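Mn transporter subunit (Synechocystis sp. PCC 6803, PDB 3UJP) binds manganese ions and probably serves as the solute-binding subunit that hands the metal to a membrane transporter for uptake. Local coordinates at residues I84-M89 and R93-F98; I58-A63 and I75-D80. All blocks are in the same frame, centred on the assembly; numbering follows the deposited sequence.

Interaction 1: residues I84-M89 and R93-F98. With ZN (zinc ion), chain G.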
loop_
_atom_site.group_PDB
_atom_site.type_symbol
_atom_site.label_atom_id
_atom_site.label_comp_id
_atom_site.label_asym_id
_atom_site.label_seq_id
_atom_site.Cartn_x
_atom_site.Cartn_y
_atom_site.Cartn_z
ATOM N N ILE A 84 10.526 9.919 -10.664
ATOM C CA ILE A 84 9.311 10.552 -11.164
ATOM C C ILE A 84 9.175 10.318 -12.645
ATOM O O ILE A 84 10.017 10.716 -13.441
ATOM C CB ILE A 84 9.275 12.065 -10.875
ATOM C CG1 ILE A 84 9.054 12.320 -9.375
ATOM C CG2 ILE A 84 8.189 12.731 -11.706
ATOM C CD1 ILE A 84 9.661 13.612 -8.871
ATOM N N LEU A 85 8.085 9.661 -12.996
ATOM C CA LEU A 85 7.858 9.135 -14.324
ATOM C C LEU A 85 6.766 9.951 -14.960
ATOM O O LEU A 85 5.685 10.087 -14.384
ATOM C CB LEU A 85 7.379 7.691 -14.199
ATOM C CG LEU A 85 8.392 6.600 -14.499
ATOM C CD1 LEU A 85 9.748 7.056 -14.056
ATOM C CD2 LEU A 85 7.973 5.337 -13.804
ATOM N N TYR A 86 7.037 10.499 -16.136
ATOM C CA TYR A 86 6.036 11.303 -16.797
ATOM C C TYR A 86 5.964 10.977 -18.282
ATOM O O TYR A 86 6.893 10.401 -18.842
ATOM C CB TYR A 86 6.273 12.795 -16.537
ATOM C CG TYR A 86 7.430 13.451 -17.277
ATOM C CD1 TYR A 86 8.746 13.260 -16.874
ATOM C CD2 TYR A 86 7.197 14.293 -18.359
ATOM C CE1 TYR A 86 9.801 13.879 -17.533
ATOM C CE2 TYR A 86 8.243 14.910 -19.031
ATOM C CZ TYR A 86 9.542 14.700 -18.613
ATOM O OH TYR A 86 10.584 15.309 -19.277
ATOM N N ASN A 87 4.838 11.347 -18.898
ATOM C CA ASN A 87 4.566 11.034 -20.301
ATOM C C ASN A 87 5.493 11.776 -21.258
ATOM O O ASN A 87 6.070 11.165 -22.142
ATOM C CB ASN A 87 3.082 11.293 -20.641
ATOM C CG ASN A 87 2.716 10.906 -22.065
ATOM O OD1 ASN A 87 1.852 10.066 -22.282
ATOM N ND2 ASN A 87 3.366 11.526 -23.040
ATOM N N GLY A 88 5.632 13.090 -21.097
ATOM C CA GLY A 88 6.445 13.876 -22.015
ATOM C C GLY A 88 5.631 14.354 -23.198
ATOM O O GLY A 88 4.413 14.345 -23.142
ATOM N N MET A 89 6.280 14.767 -24.276
ATOM C CA MET A 89 5.538 15.267 -25.434
ATOM C C MET A 89 4.653 16.478 -25.059
ATOM O O MET A 89 3.655 16.775 -25.725
ATOM C CB MET A 89 4.702 14.137 -26.055
ATOM C CG MET A 89 5.544 12.992 -26.635
ATOM S SD MET A 89 4.650 11.725 -27.570
ATOM C CE MET A 89 4.799 12.320 -29.229
ATOM N N ARG A 93 1.662 20.096 -19.152
ATOM C CA ARG A 93 2.301 21.351 -19.502
ATOM C C ARG A 93 2.980 21.950 -18.296
ATOM O O ARG A 93 3.896 22.775 -18.434
ATOM C CB ARG A 93 1.279 22.322 -20.086
ATOM C CG ARG A 93 1.354 22.397 -21.599
ATOM C CD ARG A 93 0.288 23.284 -22.218
ATOM N NE ARG A 93 -1.064 22.720 -22.167
ATOM C CZ ARG A 93 -2.053 23.225 -21.433
ATOM N NH1 ARG A 93 -1.839 24.300 -20.682
ATOM N NH2 ARG A 93 -3.256 22.662 -21.441
ATOM N N TRP A 94 2.535 21.508 -17.118
ATOM C CA TRP A 94 2.957 22.065 -15.825
ATOM C C TRP A 94 4.197 21.385 -15.251
ATOM O O TRP A 94 4.742 21.817 -14.237
ATOM C CB TRP A 94 1.820 21.944 -14.806
ATOM C CG TRP A 94 1.223 20.575 -14.780
ATOM C CD1 TRP A 94 0.163 20.125 -15.517
ATOM C CD2 TRP A 94 1.670 19.447 -14.005
ATOM N NE1 TRP A 94 -0.083 18.796 -15.244
ATOM C CE2 TRP A 94 0.827 18.357 -14.321
ATOM C CE3 TRP A 94 2.688 19.259 -13.064
ATOM C CZ2 TRP A 94 0.971 17.115 -13.730
ATOM C CZ3 TRP A 94 2.827 18.012 -12.482
ATOM C CH2 TRP A 94 1.978 16.964 -12.814
ATOM N N PHE A 95 4.636 20.318 -15.904
ATOM C CA PHE A 95 5.683 19.489 -15.357
ATOM C C PHE A 95 7.002 20.239 -15.290
ATOM O O PHE A 95 7.547 20.405 -14.205
ATOM C CB PHE A 95 5.828 18.189 -16.144
ATOM C CG PHE A 95 6.589 17.152 -15.410
ATOM C CD1 PHE A 95 6.033 16.534 -14.293
ATOM C CD2 PHE A 95 7.877 16.822 -15.789
ATOM C CE1 PHE A 95 6.739 15.584 -13.581
ATOM C CE2 PHE A 95 8.597 15.877 -15.082
ATOM C CZ PHE A 95 8.024 15.253 -13.972
ATOM N N GLU A 96 7.507 20.699 -16.433
ATOM C CA GLU A 96 8.766 21.457 -16.492
ATOM C C GLU A 96 8.989 22.300 -15.231
ATOM O O GLU A 96 10.042 22.254 -14.588
ATOM C CB GLU A 96 8.755 22.370 -17.731
ATOM C CG GLU A 96 10.064 23.104 -18.022
ATOM C CD GLU A 96 9.956 24.075 -19.203
ATOM O OE1 GLU A 96 10.208 25.282 -19.007
ATOM O OE2 GLU A 96 9.634 23.632 -20.334
ATOM N N GLN A 97 7.970 23.059 -14.873
ATOM C CA GLN A 97 8.066 23.994 -13.774
ATOM C C GLN A 97 8.034 23.305 -12.420
ATOM O O GLN A 97 8.765 23.671 -11.496
ATOM C CB GLN A 97 6.899 24.942 -13.874
ATOM C CG GLN A 97 6.907 25.990 -12.854
ATOM C CD GLN A 97 6.466 27.270 -13.461
ATOM O OE1 GLN A 97 5.500 27.880 -13.009
ATOM N NE2 GLN A 97 7.155 27.681 -14.525
ATOM N N PHE A 98 7.137 22.330 -12.309
ATOM C CA PHE A 98 6.987 21.492 -11.123
ATOM C C PHE A 98 8.301 20.781 -10.856
ATOM O O PHE A 98 8.766 20.691 -9.728
ATOM C CB PHE A 98 5.900 20.454 -11.403
ATOM C CG PHE A 98 5.635 19.515 -10.263
ATOM C CD1 PHE A 98 4.749 19.863 -9.253
ATOM C CD2 PHE A 98 6.233 18.266 -10.223
ATOM C CE1 PHE A 98 4.484 18.990 -8.196
ATOM C CE2 PHE A 98 5.973 17.386 -9.170
ATOM C CZ PHE A 98 5.105 17.752 -8.149
HETATM ZN ZN ZN G . 10.176 24.284 -22.082
#

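Interaction 2: residues I58-A63 and I75-D80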
loop_
_atom_site.group_PDB
_atom_site.type_symbol
_atom_site.label_atom_id
_atom_site.label_comp_id
_atom_site.label_asym_id
_atom_site.label_seq_id
_atom_site.Cartn_x
_atom_site.Cartn_y
_atom_site.Cartn_z
ATOM N N ILE A 58 0.081 12.153 -9.233
ATOM C CA ILE A 58 -0.074 13.558 -8.847
ATOM C C ILE A 58 -1.564 13.917 -8.891
ATOM O O ILE A 58 -2.191 14.251 -7.863
ATOM C CB ILE A 58 0.685 14.541 -9.790
ATOM C CG1 ILE A 58 2.182 14.243 -9.868
ATOM C CG2 ILE A 58 0.463 15.990 -9.360
ATOM C CD1 ILE A 58 2.905 14.608 -8.676
ATOM N N THR A 59 -2.116 13.860 -10.104
ATOM C CA THR A 59 -3.505 14.221 -10.365
ATOM C C THR A 59 -4.400 13.086 -9.900
ATOM O O THR A 59 -4.139 11.927 -10.211
ATOM C CB THR A 59 -3.720 14.369 -11.847
ATOM O OG1 THR A 59 -3.478 13.103 -12.454
ATOM C CG2 THR A 59 -2.752 15.368 -12.440
ATOM N N ARG A 60 -5.463 13.398 -9.170
ATOM C CA ARG A 60 -6.206 12.323 -8.522
ATOM C C ARG A 60 -7.615 12.065 -9.069
ATOM O O ARG A 60 -8.623 12.431 -8.459
ATOM C CB ARG A 60 -6.174 12.477 -7.002
ATOM C CG ARG A 60 -4.747 12.680 -6.487
ATOM C CD ARG A 60 -4.615 12.357 -5.016
ATOM N NE ARG A 60 -3.217 12.379 -4.599
ATOM C CZ ARG A 60 -2.790 12.007 -3.392
ATOM N NH1 ARG A 60 -1.496 12.057 -3.098
ATOM N NH2 ARG A 60 -3.655 11.578 -2.477
ATOM N N ILE A 61 -7.625 11.392 -10.223
ATOM C CA ILE A 61 -8.804 10.906 -10.973
ATOM C C ILE A 61 -9.421 12.024 -11.761
ATOM O O ILE A 61 -9.077 13.176 -11.554
ATOM C CB ILE A 61 -9.896 10.262 -10.116
ATOM C CG1 ILE A 61 -10.223 8.864 -10.630
ATOM C CG2 ILE A 61 -11.155 11.131 -10.123
ATOM C CD1 ILE A 61 -9.091 7.887 -10.462
ATOM N N GLY A 62 -10.338 11.658 -12.652
ATOM C CA GLY A 62 -10.969 12.536 -13.629
ATOM C C GLY A 62 -10.552 13.988 -13.807
ATOM O O GLY A 62 -11.384 14.822 -14.184
ATOM N N ALA A 63 -9.280 14.297 -13.585
ATOM C CA ALA A 63 -8.861 15.683 -13.507
ATOM C C ALA A 63 -8.103 16.069 -14.747
ATOM O O ALA A 63 -7.306 15.293 -15.253
ATOM C CB ALA A 63 -7.998 15.911 -12.262
ATOM N N ILE A 75 3.943 19.264 -4.570
ATOM C CA ILE A 75 5.375 19.572 -4.623
ATOM C C ILE A 75 6.118 18.894 -3.490
ATOM O O ILE A 75 7.260 18.450 -3.666
ATOM C CB ILE A 75 5.688 21.077 -4.582
ATOM C CG1 ILE A 75 4.842 21.838 -5.598
ATOM C CG2 ILE A 75 7.150 21.296 -4.907
ATOM C CD1 ILE A 75 5.648 22.393 -6.761
ATOM N N VAL A 76 5.473 18.817 -2.330
ATOM C CA VAL A 76 6.066 18.109 -1.201
ATOM C C VAL A 76 6.360 16.663 -1.606
ATOM O O VAL A 76 7.498 16.200 -1.464
ATOM C CB VAL A 76 5.209 18.210 0.117
ATOM C CG1 VAL A 76 4.080 17.178 0.152
ATOM C CG2 VAL A 76 6.092 18.035 1.335
ATOM N N LYS A 77 5.344 15.972 -2.136
ATOM C CA LYS A 77 5.492 14.581 -2.568
ATOM C C LYS A 77 6.690 14.463 -3.463
ATOM O O LYS A 77 7.668 13.851 -3.095
ATOM C CB LYS A 77 4.247 14.067 -3.287
ATOM C CG LYS A 77 3.100 13.692 -2.341
ATOM C CD LYS A 77 1.843 13.228 -3.100
ATOM C CE LYS A 77 1.146 14.398 -3.818
ATOM N NZ LYS A 77 -0.026 14.001 -4.680
ATOM N N ALA A 78 6.624 15.088 -4.623
ATOM C CA ALA A 78 7.735 15.083 -5.578
ATOM C C ALA A 78 9.167 15.055 -5.000
ATOM O O ALA A 78 9.993 14.237 -5.426
ATOM C CB ALA A 78 7.585 16.242 -6.557
ATOM N N GLN A 79 9.481 15.951 -4.066
ATOM C CA GLN A 79 10.843 16.016 -3.525
ATOM C C GLN A 79 11.209 14.798 -2.667
ATOM O O GLN A 79 12.395 14.519 -2.436
ATOM C CB GLN A 79 11.056 17.321 -2.759
ATOM C CG GLN A 79 9.782 17.897 -2.159
ATOM C CD GLN A 79 9.924 19.368 -1.813
ATOM O OE1 GLN A 79 9.292 19.870 -0.875
ATOM N NE2 GLN A 79 10.759 20.070 -2.571
ATOM N N ASP A 80 10.171 14.079 -2.231
ATOM C CA ASP A 80 10.273 12.879 -1.386
ATOM C C ASP A 80 10.172 11.543 -2.122
ATOM O O ASP A 80 10.410 10.487 -1.546
ATOM C CB ASP A 80 9.177 12.904 -0.333
ATOM C CG ASP A 80 9.593 13.643 0.898
ATOM O OD1 ASP A 80 10.025 14.815 0.765
ATOM O OD2 ASP A 80 9.511 13.038 1.991
#

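Interaction 1: residues I84-M89 and R93-F98
With its CG turned anti to the backbone N (chi1 -163°), Phe-95 swings its ring off its helix toward the strand, where Tyr-86 holds its CG between backbone N and carbonyl carbon (chi1 74°) and receives it. The two rings form an offset stack, their centroids 4.1 Å apart and their planes inclined by 26°. Overlap is partial: Tyr-86 CG lies over the rim of one Phe-95 face, while the CE2 side of Phe-95 covers the tyrosine. The methylene joins in as a CH-pi donor, with Tyr-86 CB 4.0 Å from the centroid of the Phe-95 ring and nearly above it. Ile-84, two residues back on the strand, meets a different part of the same phenylalanine, its CG2 methyl coming up in the ring plane 3.4 Å from CZ of Phe-95. Phenylalanine suits this buried place because it offers a flat face to one partner and a hydrocarbon edge to the other, with no polar group to satisfy. Glu-96, the next residue, points away from the strand and binds a zinc ion through OE2 at 1.9 Å. The contact lies within the beta-alpha-beta unit of strand 83-86, helix 95-100 and strand 107-109: backbone bonds link Ile-84 to Pro-106 and Tyr-86 to Val-108, and Ile-84 also touches Ala-78 of helix 72-80 and Leu-35 of strand 33-36.

Interaction 2: residues I58-A63 and I75-D80
Lys-77 and Arg-60 reach toward each other from opposite directions, one from helix 72-80 and the other from the loop that follows strand 54-57. Lys-77 has the most surface buried: its chain bends at chi3 (-71°) and carries NZ to the edge of the arginine's guanidinium, with CD 3.5 Å from Arg-60 NH1. The arginine runs extended from CG to NE, which brings its head alongside the lysine's outer methylenes. Ile-58 shares the cover more loosely, its CD1 5.0 Å from Lys-77 NZ; a branched hydrocarbon suits this buried place, where Phe-98 and Tyr-68 also touch it, while the long, flexible lysine and arginine suit the more open position. Ile-58 O is near Lys-77 NZ, at 3.9 Å, but not hydrogen-bonded to it. With an alanine here, the loss of the Lys-77 chain is likely to uncover Ile-58 and the flank of Arg-60, and to leave Asp-74 without its weak ion pair. No hydrogen bond crosses the contact, and the two cationic heads would be expected to repel; the salt bridge of Arg-60 NH1 to Glu-56 and the long, weak ion pair of Lys-77 NZ with Asp-74, each within its own part of the chain, probably offset much of it.

In the fold
Interaction 1 is an apolar, largely buried contact inside one beta-alpha-beta unit, while interaction 2 lies closer to the surface and brings a basic side chain of the loop up to one of helix 72-80. They share no element, yet they meet, because strand 83-86 follows helix 72-80 in the chain and the helix that supplies Phe-95 also supplies Phe-98. That second ring fills the ground between them: its CE2 packs on Ala-78 CB at 3.3 Å, and it also touches Ile-75 and Ile-58. Aromatic stacking thus serves the interior, and long charged chains, probably balanced by acids, serve the surface, with Phe-98 bridging the two on the same side of the chain's centre.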